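Local coordinates for protein thymidylate synthase A (Bacillus subtilis, PDB 1BKP) that probably catalyses the reductive methylation of dUMP to dTMP as a homodimer, with 5,10-methylenetetrahydrofolate as both methyl donor and reductant, at residues W30-T35 with Y223-D228; I56-K61 with I264-G269; G104-F109 with M155-C160. All coordinates share one frame; numbering follows the deposited sequence.

Contact 1 of 3, residues W30-T35 with Y223-D228; sequences WDSDGT and YTRHID
Trp30 is covered on one face by the extended side chain of Arg225, while its far edge meets CB of Tyr223 and the imidazole of His226. The guanidinium lies flat on the indole, planes 8° apart, with CZ of Arg225 3.4 Å from CD1 of Trp30, a stacked cation-pi pair. The arginine methylenes continue this cover, CD resting 3.5 Å from CE2 of Trp30. At the buried end, CH2 of Trp30 presses against CB of Tyr223 at 3.3 Å, and the six-membered ring turns its edge toward the face of His226, whose NE2 is bonded to the carbonyl of Glu275. Tyr223 is a predicted dUMP-binding residue, and Trp30 packs on Ala277, a predicted folate-site residue. The other, solvent-facing end is polar. NH2 of Arg225 meets OD2 of Asp33 on its syn side at 2.7 Å, a salt bridge whose hydrogen bond is nearly straight (169°), while OG of Ser32 receives a weak bond from NH1. OD1 of Asp33 closes an Asx turn with N of Thr35. A water joins NE1 of Trp30 to OG1 of Thr224. An alanine in place of Trp30 would probably leave the guanidinium without its flat support and open a gap beside Tyr223 and His226. The stack and salt bridge together fix the guanidinium's position and plane, tying the 30-35 loop to the chain before helix 227-235.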
ATOM      1  N   TRP A  30     -15.104   1.979 -26.556  1.00 31.59           N
ATOM      2  CA  TRP A  30     -16.420   2.383 -26.204  1.00 30.89           C
ATOM      3  C   TRP A  30     -17.491   1.456 -26.810  1.00 32.80           C
ATOM      4  O   TRP A  30     -17.464   1.117 -27.970  1.00 31.94           O
ATOM      5  CB  TRP A  30     -16.645   3.845 -26.635  1.00 29.14           C
ATOM      6  CG  TRP A  30     -15.763   4.820 -25.926  1.00 28.03           C
ATOM      7  CD1 TRP A  30     -14.703   5.566 -26.449  1.00 27.36           C
ATOM      8  CD2 TRP A  30     -15.810   5.105 -24.525  1.00 27.46           C
ATOM      9  NE1 TRP A  30     -14.104   6.283 -25.433  1.00 27.93           N
ATOM     10  CE2 TRP A  30     -14.762   6.019 -24.243  1.00 28.33           C
ATOM     11  CE3 TRP A  30     -16.640   4.675 -23.472  1.00 26.79           C
ATOM     12  CZ2 TRP A  30     -14.531   6.509 -22.942  1.00 27.64           C
ATOM     13  CZ3 TRP A  30     -16.406   5.166 -22.176  1.00 26.48           C
ATOM     14  CH2 TRP A  30     -15.357   6.074 -21.933  1.00 26.72           C
ATOM     15  N   ASP A  31     -18.495   1.167 -26.015  1.00 36.69           N
ATOM     16  CA  ASP A  31     -19.594   0.360 -26.430  1.00 39.87           C
ATOM     17  C   ASP A  31     -20.350   1.003 -27.609  1.00 41.00           C
ATOM     18  O   ASP A  31     -20.561   0.379 -28.615  1.00 44.04           O
ATOM     19  CB  ASP A  31     -20.539   0.248 -25.247  1.00 45.06           C
ATOM     20  CG  ASP A  31     -21.119  -1.133 -25.097  1.00 60.91           C
ATOM     21  OD1 ASP A  31     -20.639  -2.080 -25.779  1.00 67.40           O
ATOM     22  OD2 ASP A  31     -22.042  -1.266 -24.266  1.00 63.81           O
ATOM     23  N   SER A  32     -20.619   2.301 -27.546  1.00 38.80           N
ATOM     24  CA  SER A  32     -21.437   2.949 -28.578  1.00 40.38           C
ATOM     25  C   SER A  32     -20.858   2.977 -29.958  1.00 43.03           C
ATOM     26  O   SER A  32     -21.586   3.191 -30.930  1.00 45.77           O
ATOM     27  CB  SER A  32     -21.743   4.399 -28.195  1.00 41.30           C
ATOM     28  OG  SER A  32     -20.585   5.219 -28.324  1.00 46.60           O
ATOM     29  N   ASP A  33     -19.553   2.785 -30.059  1.00 39.45           N
ATOM     30  CA  ASP A  33     -18.979   2.930 -31.353  1.00 38.57           C
ATOM     31  C   ASP A  33     -17.692   2.190 -31.620  1.00 40.54           C
ATOM     32  O   ASP A  33     -17.104   2.389 -32.667  1.00 43.38           O
ATOM     33  CB  ASP A  33     -18.812   4.426 -31.674  1.00 36.90           C
ATOM     34  CG  ASP A  33     -17.769   5.141 -30.761  1.00 34.55           C
ATOM     35  OD1 ASP A  33     -17.094   4.464 -29.980  1.00 36.96           O
ATOM     36  OD2 ASP A  33     -17.633   6.377 -30.867  1.00 27.91           O
ATOM     37  N   GLY A  34     -17.258   1.366 -30.685  1.00 39.99           N
ATOM     38  CA  GLY A  34     -16.051   0.600 -30.889  1.00 39.65           C
ATOM     39  C   GLY A  34     -14.699   1.325 -30.888  1.00 38.72           C
ATOM     40  O   GLY A  34     -13.659   0.666 -30.967  1.00 41.75           O
ATOM     41  N   THR A  35     -14.678   2.645 -30.773  1.00 33.83           N
ATOM     42  CA  THR A  35     -13.413   3.354 -30.795  1.00 35.71           C
ATOM     43  C   THR A  35     -12.626   3.181 -29.476  1.00 36.71           C
ATOM     44  O   THR A  35     -13.186   2.754 -28.468  1.00 34.92           O
ATOM     45  CB  THR A  35     -13.678   4.808 -31.104  1.00 45.67           C
ATOM     46  OG1 THR A  35     -14.427   5.391 -30.039  1.00 48.74           O
ATOM     47  CG2 THR A  35     -14.567   4.896 -32.383  1.00 50.46           C
ATOM     48  N   TYR A 223     -12.042   8.079 -17.677  1.00 17.10           N
ATOM     49  CA  TYR A 223     -12.218   7.942 -19.143  1.00 17.14           C
ATOM     50  C   TYR A 223     -12.646   9.262 -19.698  1.00 18.27           C
ATOM     51  O   TYR A 223     -13.481   9.934 -19.079  1.00 18.07           O
ATOM     52  CB  TYR A 223     -13.198   6.862 -19.508  1.00 16.25           C
ATOM     53  CG  TYR A 223     -12.660   5.483 -19.211  1.00 17.21           C
ATOM     54  CD1 TYR A 223     -12.738   4.943 -17.948  1.00 19.65           C
ATOM     55  CD2 TYR A 223     -11.982   4.752 -20.211  1.00 19.19           C
ATOM     56  CE1 TYR A 223     -12.131   3.712 -17.645  1.00 22.21           C
ATOM     57  CE2 TYR A 223     -11.383   3.514 -19.956  1.00 23.59           C
ATOM     58  CZ  TYR A 223     -11.456   3.013 -18.661  1.00 30.96           C
ATOM     59  OH  TYR A 223     -10.765   1.864 -18.383  1.00 36.42           O
ATOM     60  N   THR A 224     -12.072   9.670 -20.844  1.00 17.24           N
ATOM     61  CA  THR A 224     -12.372  11.017 -21.378  1.00 17.18           C
ATOM     62  C   THR A 224     -13.839  11.318 -21.584  1.00 17.66           C
ATOM     63  O   THR A 224     -14.239  12.404 -21.313  1.00 21.28           O
ATOM     64  CB  THR A 224     -11.616  11.295 -22.766  1.00 21.34           C
ATOM     65  OG1 THR A 224     -11.942  10.214 -23.670  1.00 26.56           O
ATOM     66  CG2 THR A 224     -10.073  11.342 -22.496  1.00 19.26           C
ATOM     67  N   ARG A 225     -14.632  10.367 -22.039  1.00 17.81           N
ATOM     68  CA  ARG A 225     -16.082  10.681 -22.211  1.00 21.04           C
ATOM     69  C   ARG A 225     -16.829  10.819 -20.929  1.00 21.81           C
ATOM     70  O   ARG A 225     -18.054  11.074 -20.942  1.00 24.82           O
ATOM     71  CB  ARG A 225     -16.779   9.630 -23.064  1.00 24.70           C
ATOM     72  CG  ARG A 225     -16.282   9.631 -24.481  1.00 28.27           C
ATOM     73  CD  ARG A 225     -16.993   8.511 -25.299  1.00 31.23           C
ATOM     74  NE  ARG A 225     -16.548   8.510 -26.683  1.00 34.29           N
ATOM     75  CZ  ARG A 225     -17.015   7.694 -27.636  1.00 35.48           C
ATOM     76  NH1 ARG A 225     -17.962   6.787 -27.391  1.00 27.64           N
ATOM     77  NH2 ARG A 225     -16.501   7.787 -28.854  1.00 37.82           N
ATOM     78  N   HIS A 226     -16.170  10.541 -19.793  1.00 15.21           N
ATOM     79  CA  HIS A 226     -16.903  10.725 -18.536  1.00 15.25           C
ATOM     80  C   HIS A 226     -16.738  12.127 -18.018  1.00 18.25           C
ATOM     81  O   HIS A 226     -17.430  12.520 -17.116  1.00 23.06           O
ATOM     82  CB  HIS A 226     -16.463   9.699 -17.480  1.00 15.37           C
ATOM     83  CG  HIS A 226     -16.885   8.320 -17.820  1.00 14.52           C
ATOM     84  ND1 HIS A 226     -16.298   7.206 -17.290  1.00 15.36           N
ATOM     85  CD2 HIS A 226     -17.789   7.874 -18.735  1.00 15.92           C
ATOM     86  CE1 HIS A 226     -16.809   6.109 -17.854  1.00 16.54           C
ATOM     87  NE2 HIS A 226     -17.724   6.488 -18.732  1.00 16.80           N
ATOM     88  N   ILE A 227     -15.811  12.881 -18.631  1.00 19.11           N
ATOM     89  CA  ILE A 227     -15.484  14.222 -18.174  1.00 19.52           C
ATOM     90  C   ILE A 227     -16.666  15.228 -18.084  1.00 22.64           C
ATOM     91  O   ILE A 227     -16.814  15.942 -17.079  1.00 20.58           O
ATOM     92  CB  ILE A 227     -14.290  14.745 -18.973  1.00 17.24           C
ATOM     93  CG1 ILE A 227     -13.017  14.003 -18.520  1.00 21.34           C
ATOM     94  CG2 ILE A 227     -14.131  16.305 -18.727  1.00 15.70           C
ATOM     95  CD1 ILE A 227     -11.935  14.243 -19.437  1.00 28.40           C
ATOM     96  N   ASP A 228     -17.471  15.323 -19.155  1.00 25.84           N
ATOM     97  CA  ASP A 228     -18.589  16.241 -19.076  1.00 26.55           C
ATOM     98  C   ASP A 228     -19.495  16.025 -17.891  1.00 21.44           C
ATOM     99  O   ASP A 228     -19.876  17.001 -17.246  1.00 21.18           O
ATOM    100  CB  ASP A 228     -19.444  16.315 -20.359  1.00 39.87           C
ATOM    101  CG  ASP A 228     -20.707  17.240 -20.145  1.00 76.01           C
ATOM    102  OD1 ASP A 228     -20.537  18.467 -19.838  1.00 81.65           O
ATOM    103  OD2 ASP A 228     -21.871  16.728 -20.199  1.00 91.56           O
TER
HETATM  104  O   HOH W   1     -11.677   8.079 -25.249  1.00 34.96           O

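Contact 2 of 3, residues I56-K61 with I264-G269; sequences ILTTKK and INYKHG
Tyr266 and His268 carry a loop-to-loop contact in which the segment after strand 261-264 lies against the loop that leads from strand 39-49 into helix 64-75. The tyrosine enters phenol end first, its CG anti to the backbone N (chi1 -174°), and its hydroxyl donates to the carbonyl O of Leu57 at 2.7 Å, nearly along the C=O axis. The same OH is also hydrogen-bonded to the backbone N of Val62, so two backbone groups grip it. Ile56 meets the ring tip to tip, with CD1 3.8 Å from CZ of Tyr266, and CD2 of His268 lies over the centre of one ring face. Two irregular loops are thus joined by the tyrosine hydroxyl and one backbone bond, from N of Gly269 to O of Thr58 (2.8 Å), which links the approach to helix 64-75 with the chain after the two-stranded antiparallel sheet of 243-246 and 261-264. O of Thr58 also takes a CA-H...O contact from CA of His268 at 3.0 Å. A CB on Gly269 would clash with O of Thr59. The imidazole of His268 is fixed by its own chain, ND1 donating to O of Gly269 in an almost straight bond (168°). Over its face lies CB of Lys61, 3.6 Å from ND1 of His268. Thr58 ties the loop to the N-terminal helix through its OG1, bonded to Asp4.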
ATOM      1  N   ILE A  56     -19.821   9.432   1.717  1.00 12.72           N
ATOM      2  CA  ILE A  56     -20.655   9.048   0.601  1.00 13.22           C
ATOM      3  C   ILE A  56     -20.947  10.296  -0.174  1.00 13.29           C
ATOM      4  O   ILE A  56     -20.857  11.449   0.358  1.00 14.99           O
ATOM      5  CB  ILE A  56     -21.943   8.338   1.095  1.00 14.49           C
ATOM      6  CG1 ILE A  56     -22.684   7.641  -0.062  1.00 21.97           C
ATOM      7  CG2 ILE A  56     -22.885   9.300   1.852  1.00 10.98           C
ATOM      8  CD1 ILE A  56     -23.722   6.607   0.449  1.00 26.67           C
ATOM      9  N   LEU A  57     -20.949  10.121  -1.501  1.00 14.16           N
ATOM     10  CA  LEU A  57     -21.211  11.289  -2.347  1.00 16.58           C
ATOM     11  C   LEU A  57     -22.670  11.723  -2.275  1.00 14.91           C
ATOM     12  O   LEU A  57     -23.549  10.856  -2.151  1.00 15.33           O
ATOM     13  CB  LEU A  57     -20.980  10.969  -3.822  1.00 18.18           C
ATOM     14  CG  LEU A  57     -19.533  10.672  -4.290  1.00 24.12           C
ATOM     15  CD1 LEU A  57     -19.509  10.818  -5.852  1.00 23.26           C
ATOM     16  CD2 LEU A  57     -18.537  11.657  -3.521  1.00 22.25           C
ATOM     17  N   THR A  58     -22.925  13.037  -2.387  1.00 15.18           N
ATOM     18  CA  THR A  58     -24.322  13.473  -2.491  1.00 15.01           C
ATOM     19  C   THR A  58     -24.603  14.085  -3.900  1.00 17.56           C
ATOM     20  O   THR A  58     -25.752  14.441  -4.235  1.00 18.04           O
ATOM     21  CB  THR A  58     -24.705  14.408  -1.445  1.00  8.96           C
ATOM     22  OG1 THR A  58     -23.982  15.644  -1.585  1.00 11.99           O
ATOM     23  CG2 THR A  58     -24.545  13.725  -0.015  1.00 18.65           C
ATOM     24  N   THR A  59     -23.558  14.252  -4.707  1.00 16.92           N
ATOM     25  CA  THR A  59     -23.756  14.828  -6.029  1.00 20.64           C
ATOM     26  C   THR A  59     -24.342  13.819  -7.033  1.00 19.09           C
ATOM     27  O   THR A  59     -24.654  14.169  -8.153  1.00 19.71           O
ATOM     28  CB  THR A  59     -22.502  15.515  -6.616  1.00 17.67           C
ATOM     29  OG1 THR A  59     -21.513  14.531  -6.663  1.00 16.35           O
ATOM     30  CG2 THR A  59     -22.023  16.752  -5.723  1.00 14.62           C
ATOM     31  N   LYS A  60     -24.363  12.549  -6.647  1.00 17.82           N
ATOM     32  CA  LYS A  60     -25.029  11.495  -7.426  1.00 19.70           C
ATOM     33  C   LYS A  60     -25.308  10.378  -6.428  1.00 19.62           C
ATOM     34  O   LYS A  60     -24.745  10.373  -5.339  1.00 19.77           O
ATOM     35  CB  LYS A  60     -24.153  10.960  -8.572  1.00 24.93           C
ATOM     36  CG  LYS A  60     -23.039  10.026  -8.150  1.00 21.58           C
ATOM     37  CD  LYS A  60     -22.437   9.271  -9.283  1.00 19.45           C
ATOM     38  CE  LYS A  60     -21.289   8.292  -8.756  1.00 24.10           C
ATOM     39  NZ  LYS A  60     -20.502   7.574  -9.865  1.00 19.68           N
ATOM     40  N   LYS A  61     -26.248   9.479  -6.725  1.00 19.26           N
ATOM     41  CA  LYS A  61     -26.538   8.438  -5.772  1.00 21.64           C
ATOM     42  C   LYS A  61     -25.523   7.302  -5.880  1.00 22.53           C
ATOM     43  O   LYS A  61     -25.190   6.867  -6.963  1.00 26.54           O
ATOM     44  CB  LYS A  61     -27.898   7.826  -6.065  1.00 26.07           C
ATOM     45  CG  LYS A  61     -28.243   6.708  -5.153  1.00 27.35           C
ATOM     46  CD  LYS A  61     -29.565   6.080  -5.675  1.00 41.08           C
ATOM     47  CE  LYS A  61     -30.090   5.013  -4.719  1.00 56.36           C
ATOM     48  NZ  LYS A  61     -30.570   5.570  -3.436  1.00 62.75           N
ATOM     49  N   ILE A 264     -30.047   6.556   6.276  1.00 22.97           N
ATOM     50  CA  ILE A 264     -31.166   7.381   6.609  1.00 24.67           C
ATOM     51  C   ILE A 264     -30.956   8.781   6.183  1.00 24.97           C
ATOM     52  O   ILE A 264     -29.954   9.410   6.487  1.00 25.81           O
ATOM     53  CB  ILE A 264     -31.329   7.413   8.182  1.00 28.32           C
ATOM     54  CG1 ILE A 264     -31.626   6.011   8.717  1.00 29.23           C
ATOM     55  CG2 ILE A 264     -32.367   8.423   8.632  1.00 29.89           C
ATOM     56  CD1 ILE A 264     -31.048   5.887  10.096  1.00 36.30           C
ATOM     57  N   ASN A 265     -31.982   9.306   5.547  1.00 24.98           N
ATOM     58  CA  ASN A 265     -31.987  10.690   5.073  1.00 23.18           C
ATOM     59  C   ASN A 265     -30.924  10.892   3.961  1.00 19.62           C
ATOM     60  O   ASN A 265     -30.304  11.957   3.857  1.00 21.81           O
ATOM     61  CB  ASN A 265     -31.716  11.627   6.247  1.00 36.73           C
ATOM     62  CG  ASN A 265     -31.842  13.074   5.871  1.00 69.97           C
ATOM     63  OD1 ASN A 265     -32.841  13.503   5.290  1.00 77.09           O
ATOM     64  ND2 ASN A 265     -30.794  13.838   6.153  1.00 82.85           N
ATOM     65  N   TYR A 266     -30.839   9.925   3.061  1.00 18.00           N
ATOM     66  CA  TYR A 266     -29.842  10.099   1.975  1.00 18.74           C
ATOM     67  C   TYR A 266     -30.362  10.971   0.827  1.00 20.42           C
ATOM     68  O   TYR A 266     -31.104  10.476   0.020  1.00 22.95           O
ATOM     69  CB  TYR A 266     -29.447   8.736   1.451  1.00 17.52           C
ATOM     70  CG  TYR A 266     -28.319   8.743   0.428  1.00 18.95           C
ATOM     71  CD1 TYR A 266     -27.437   9.844   0.270  1.00 18.72           C
ATOM     72  CD2 TYR A 266     -28.132   7.624  -0.402  1.00 20.34           C
ATOM     73  CE1 TYR A 266     -26.380   9.844  -0.681  1.00 11.47           C
ATOM     74  CE2 TYR A 266     -27.091   7.597  -1.368  1.00 19.06           C
ATOM     75  CZ  TYR A 266     -26.224   8.746  -1.491  1.00 16.12           C
ATOM     76  OH  TYR A 266     -25.254   8.742  -2.464  1.00 16.87           O
ATOM     77  N   LYS A 267     -30.032  12.265   0.786  1.00 19.40           N
ATOM     78  CA  LYS A 267     -30.461  13.128  -0.323  1.00 22.29           C
ATOM     79  C   LYS A 267     -29.268  13.193  -1.297  1.00 23.00           C
ATOM     80  O   LYS A 267     -28.117  13.257  -0.842  1.00 21.64           O
ATOM     81  CB  LYS A 267     -30.730  14.559   0.150  1.00 27.54           C
ATOM     82  CG  LYS A 267     -31.925  14.747   1.003  1.00 46.20           C
ATOM     83  CD  LYS A 267     -31.971  16.230   1.385  1.00 66.81           C
ATOM     84  CE  LYS A 267     -33.220  16.560   2.182  1.00 89.31           C
ATOM     85  NZ  LYS A 267     -33.357  18.034   2.443  1.00100.00           N
ATOM     86  N   HIS A 268     -29.519  13.210  -2.593  1.00 21.18           N
ATOM     87  CA  HIS A 268     -28.407  13.238  -3.566  1.00 20.18           C
ATOM     88  C   HIS A 268     -28.930  13.826  -4.891  1.00 21.38           C
ATOM     89  O   HIS A 268     -30.158  13.960  -5.026  1.00 20.19           O
ATOM     90  CB  HIS A 268     -27.988  11.818  -3.806  1.00 19.81           C
ATOM     91  CG  HIS A 268     -29.142  10.937  -4.175  1.00 21.71           C
ATOM     92  ND1 HIS A 268     -29.651  10.885  -5.469  1.00 23.64           N
ATOM     93  CD2 HIS A 268     -29.884  10.073  -3.450  1.00 22.01           C
ATOM     94  CE1 HIS A 268     -30.656  10.037  -5.520  1.00 23.10           C
ATOM     95  NE2 HIS A 268     -30.828   9.536  -4.310  1.00 22.97           N
ATOM     96  N   GLY A 269     -28.024  14.210  -5.804  1.00 18.65           N
ATOM     97  CA  GLY A 269     -28.453  14.777  -7.106  1.00 17.16           C
ATOM     98  C   GLY A 269     -28.972  13.677  -8.048  1.00 16.19           C
ATOM     99  O   GLY A 269     -29.026  12.465  -7.728  1.00 15.25           O
TER

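Contact 3 of 3, residues G104-F109 with M155-C160; sequences GHAYGF and MALTPC
Tyr107 packs one face of its ring on Pro159, the residue just before the catalytic Cys160, and apolar contacts of this kind make up most of the interface. CB of Pro159 lies over that face, offset toward the rim, at 3.6 Å from CZ of Tyr107 in a CH-pi contact. Leu157 approaches the same ring differently, its CD1 in the ring plane and 3.9 Å from CE2 of Tyr107, with the two side chains crossing at about a right angle. Trp93 adds an edge-to-face partner to the tyrosine ring. Deeper in, the methyl of Ala106 fits between Met155 and Leu157, 3.9 Å from CB of Met155 and 3.6 Å from O of Leu157. This carbonyl is buried by the contact without a polar partner in the model. The methionine chain, extended beyond CG, runs past the backbone of His105, its CG 3.5 Å from O of His105.

Polar links are few. N of Cys160 points to OH of Tyr107 in a weak bond of 3.3 Å, which ties the phenol to the backbone of the nucleophile. At the other end Gly104 and Met155 form a single backbone bridge, their CA atoms 4.7 Å apart. A CB on Gly104 would be tight against N of Ala156. ND1 of His105 is held by OE2 of Glu151.

The 155-160 loop delivers Cys160 to the start of strand 161-169, and its carbonyls at Thr158 and Pro159 accept from Arg180, a predicted dUMP-binding residue. Thr158 touches Arg141 of the second subunit, also predicted to bind dUMP, which suits a site shared between the two subunits. This is the active-site loop of thymidylate synthase that carries the catalytic cysteine, with Tyr107 of the 104-109 segment packed against it.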
ATOM      1  N   GLY A 104     -12.125 -17.810  -9.912  1.00 21.34           N
ATOM      2  CA  GLY A 104     -10.798 -18.338  -9.687  1.00 22.31           C
ATOM      3  C   GLY A 104     -10.380 -18.109  -8.236  1.00 23.96           C
ATOM      4  O   GLY A 104     -11.179 -17.889  -7.370  1.00 24.28           O
ATOM      5  N   HIS A 105      -9.098 -18.009  -8.015  1.00 22.09           N
ATOM      6  CA  HIS A 105      -8.590 -17.902  -6.652  1.00 19.93           C
ATOM      7  C   HIS A 105      -8.399 -16.458  -6.219  1.00 16.24           C
ATOM      8  O   HIS A 105      -7.348 -16.120  -5.797  1.00 16.60           O
ATOM      9  CB  HIS A 105      -7.260 -18.675  -6.620  1.00 21.09           C
ATOM     10  CG  HIS A 105      -7.437 -20.153  -6.663  1.00 23.31           C
ATOM     11  ND1 HIS A 105      -6.429 -21.027  -6.322  1.00 26.03           N
ATOM     12  CD2 HIS A 105      -8.519 -20.919  -6.957  1.00 24.91           C
ATOM     13  CE1 HIS A 105      -6.873 -22.276  -6.410  1.00 26.76           C
ATOM     14  NE2 HIS A 105      -8.144 -22.237  -6.790  1.00 26.14           N
ATOM     15  N   ALA A 106      -9.381 -15.608  -6.498  1.00 15.00           N
ATOM     16  CA  ALA A 106      -9.350 -14.185  -6.196  1.00 16.01           C
ATOM     17  C   ALA A 106     -10.319 -13.810  -5.114  1.00 17.28           C
ATOM     18  O   ALA A 106     -11.273 -14.558  -4.727  1.00 16.27           O
ATOM     19  CB  ALA A 106      -9.706 -13.475  -7.416  1.00 16.63           C
ATOM     20  N   TYR A 107     -10.129 -12.605  -4.633  1.00 17.26           N
ATOM     21  CA  TYR A 107     -10.962 -12.010  -3.647  1.00 17.50           C
ATOM     22  C   TYR A 107     -11.328 -12.868  -2.470  1.00 18.16           C
ATOM     23  O   TYR A 107     -10.475 -13.160  -1.632  1.00 17.06           O
ATOM     24  CB  TYR A 107     -12.210 -11.374  -4.327  1.00 16.65           C
ATOM     25  CG  TYR A 107     -11.957 -10.110  -5.117  1.00 15.32           C
ATOM     26  CD1 TYR A 107     -11.980  -8.853  -4.484  1.00 15.85           C
ATOM     27  CD2 TYR A 107     -11.748 -10.133  -6.500  1.00 17.17           C
ATOM     28  CE1 TYR A 107     -11.814  -7.647  -5.202  1.00 18.29           C
ATOM     29  CE2 TYR A 107     -11.589  -8.912  -7.209  1.00 18.82           C
ATOM     30  CZ  TYR A 107     -11.627  -7.697  -6.552  1.00 21.63           C
ATOM     31  OH  TYR A 107     -11.481  -6.497  -7.238  1.00 28.35           O
ATOM     32  N   GLY A 108     -12.624 -13.171  -2.336  1.00 19.86           N
ATOM     33  CA  GLY A 108     -13.059 -14.004  -1.247  1.00 17.91           C
ATOM     34  C   GLY A 108     -12.278 -15.276  -1.050  1.00 17.35           C
ATOM     35  O   GLY A 108     -12.084 -15.673   0.054  1.00 17.84           O
ATOM     36  N   PHE A 109     -11.801 -15.895  -2.120  1.00 16.82           N
ATOM     37  CA  PHE A 109     -11.014 -17.128  -2.033  1.00 15.41           C
ATOM     38  C   PHE A 109      -9.741 -16.873  -1.195  1.00 15.68           C
ATOM     39  O   PHE A 109      -9.405 -17.669  -0.302  1.00 15.58           O
ATOM     40  CB  PHE A 109     -10.604 -17.581  -3.424  1.00 14.56           C
ATOM     41  CG  PHE A 109      -9.830 -18.871  -3.408  1.00 16.50           C
ATOM     42  CD1 PHE A 109     -10.520 -20.102  -3.388  1.00 17.54           C
ATOM     43  CD2 PHE A 109      -8.443 -18.862  -3.322  1.00 16.97           C
ATOM     44  CE1 PHE A 109      -9.777 -21.305  -3.274  1.00 19.19           C
ATOM     45  CE2 PHE A 109      -7.714 -20.044  -3.189  1.00 16.89           C
ATOM     46  CZ  PHE A 109      -8.378 -21.271  -3.164  1.00 18.00           C
ATOM     47  N   MET A 155      -6.223 -16.292 -10.993  1.00 18.80           N
ATOM     48  CA  MET A 155      -7.325 -15.387 -10.704  1.00 20.29           C
ATOM     49  C   MET A 155      -7.965 -14.902 -12.017  1.00 23.22           C
ATOM     50  O   MET A 155      -7.248 -14.533 -12.951  1.00 24.40           O
ATOM     51  CB  MET A 155      -6.833 -14.179  -9.930  1.00 19.28           C
ATOM     52  CG  MET A 155      -6.059 -14.517  -8.669  1.00 18.09           C
ATOM     53  SD  MET A 155      -5.669 -12.948  -7.766  1.00 18.06           S
ATOM     54  CE  MET A 155      -4.742 -13.721  -6.452  1.00 17.86           C
ATOM     55  N   ALA A 156      -9.302 -14.931 -12.088  1.00 23.78           N
ATOM     56  CA  ALA A 156     -10.017 -14.467 -13.306  1.00 23.44           C
ATOM     57  C   ALA A 156      -9.825 -12.968 -13.471  1.00 23.51           C
ATOM     58  O   ALA A 156      -9.934 -12.442 -14.582  1.00 24.27           O
ATOM     59  CB  ALA A 156     -11.520 -14.792 -13.218  1.00 23.38           C
ATOM     60  N   LEU A 157      -9.690 -12.272 -12.334  1.00 23.59           N
ATOM     61  CA  LEU A 157      -9.376 -10.820 -12.337  1.00 26.01           C
ATOM     62  C   LEU A 157      -8.502 -10.521 -11.070  1.00 24.73           C
ATOM     63  O   LEU A 157      -8.715 -11.141 -10.037  1.00 23.48           O
ATOM     64  CB  LEU A 157     -10.604  -9.924 -12.256  1.00 28.13           C
ATOM     65  CG  LEU A 157     -11.882 -10.389 -11.545  1.00 35.21           C
ATOM     66  CD1 LEU A 157     -11.635 -11.309 -10.321  1.00 39.49           C
ATOM     67  CD2 LEU A 157     -12.747  -9.167 -11.199  1.00 35.19           C
ATOM     68  N   THR A 158      -7.547  -9.597 -11.181  1.00 24.22           N
ATOM     69  CA  THR A 158      -6.729  -9.233 -10.043  1.00 24.68           C
ATOM     70  C   THR A 158      -7.466  -8.098  -9.381  1.00 23.08           C
ATOM     71  O   THR A 158      -7.906  -7.154 -10.028  1.00 22.32           O
ATOM     72  CB  THR A 158      -5.329  -8.768 -10.432  1.00 25.23           C
ATOM     73  OG1 THR A 158      -5.443  -7.635 -11.301  1.00 28.71           O
ATOM     74  CG2 THR A 158      -4.513  -9.941 -11.084  1.00 27.34           C
ATOM     75  N   PRO A 159      -7.553  -8.113  -8.062  1.00 25.30           N
ATOM     76  CA  PRO A 159      -8.257  -7.077  -7.299  1.00 23.91           C
ATOM     77  C   PRO A 159      -7.764  -5.647  -7.403  1.00 20.20           C
ATOM     78  O   PRO A 159      -6.566  -5.424  -7.548  1.00 17.50           O
ATOM     79  CB  PRO A 159      -8.119  -7.587  -5.840  1.00 25.55           C
ATOM     80  CG  PRO A 159      -6.683  -8.230  -5.870  1.00 27.68           C
ATOM     81  CD  PRO A 159      -6.705  -8.973  -7.228  1.00 27.22           C
ATOM     82  N   CYS A 160      -8.699  -4.698  -7.425  1.00 22.80           N
ATOM     83  CA  CYS A 160      -8.360  -3.290  -7.398  1.00 26.34           C
ATOM     84  C   CYS A 160      -8.043  -2.894  -5.951  1.00 23.51           C
ATOM     85  O   CYS A 160      -6.979  -2.365  -5.682  1.00 20.86           O
ATOM     86  CB  CYS A 160      -9.469  -2.373  -7.917  1.00 29.72           C
ATOM     87  SG  CYS A 160      -9.523  -2.313  -9.778  1.00 32.14           S
TER

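How the contacts relate
The three contacts are separate patches of one fold, none touching another. Contact 3 holds the nucleophile Cys160, whose side chain is about 4 Å from that of Arg180. Contact 1 reaches the predicted substrate sites from elsewhere: Tyr223 is a predicted dUMP-binding residue, its side chain about 4 Å from that of Asp183, and the side chain of Trp30 is equally near that of Ala277. Contacts 1 and 3 come within about 10 Å at their nearest atoms. Contact 2 is more remote, the side chain of Lys60 being about 8 Å from that of Asp183. The nearest atoms of contacts 1 and 2 are about 9 Å apart, whereas contacts 2 and 3 lie on opposite sides of the chain's centre.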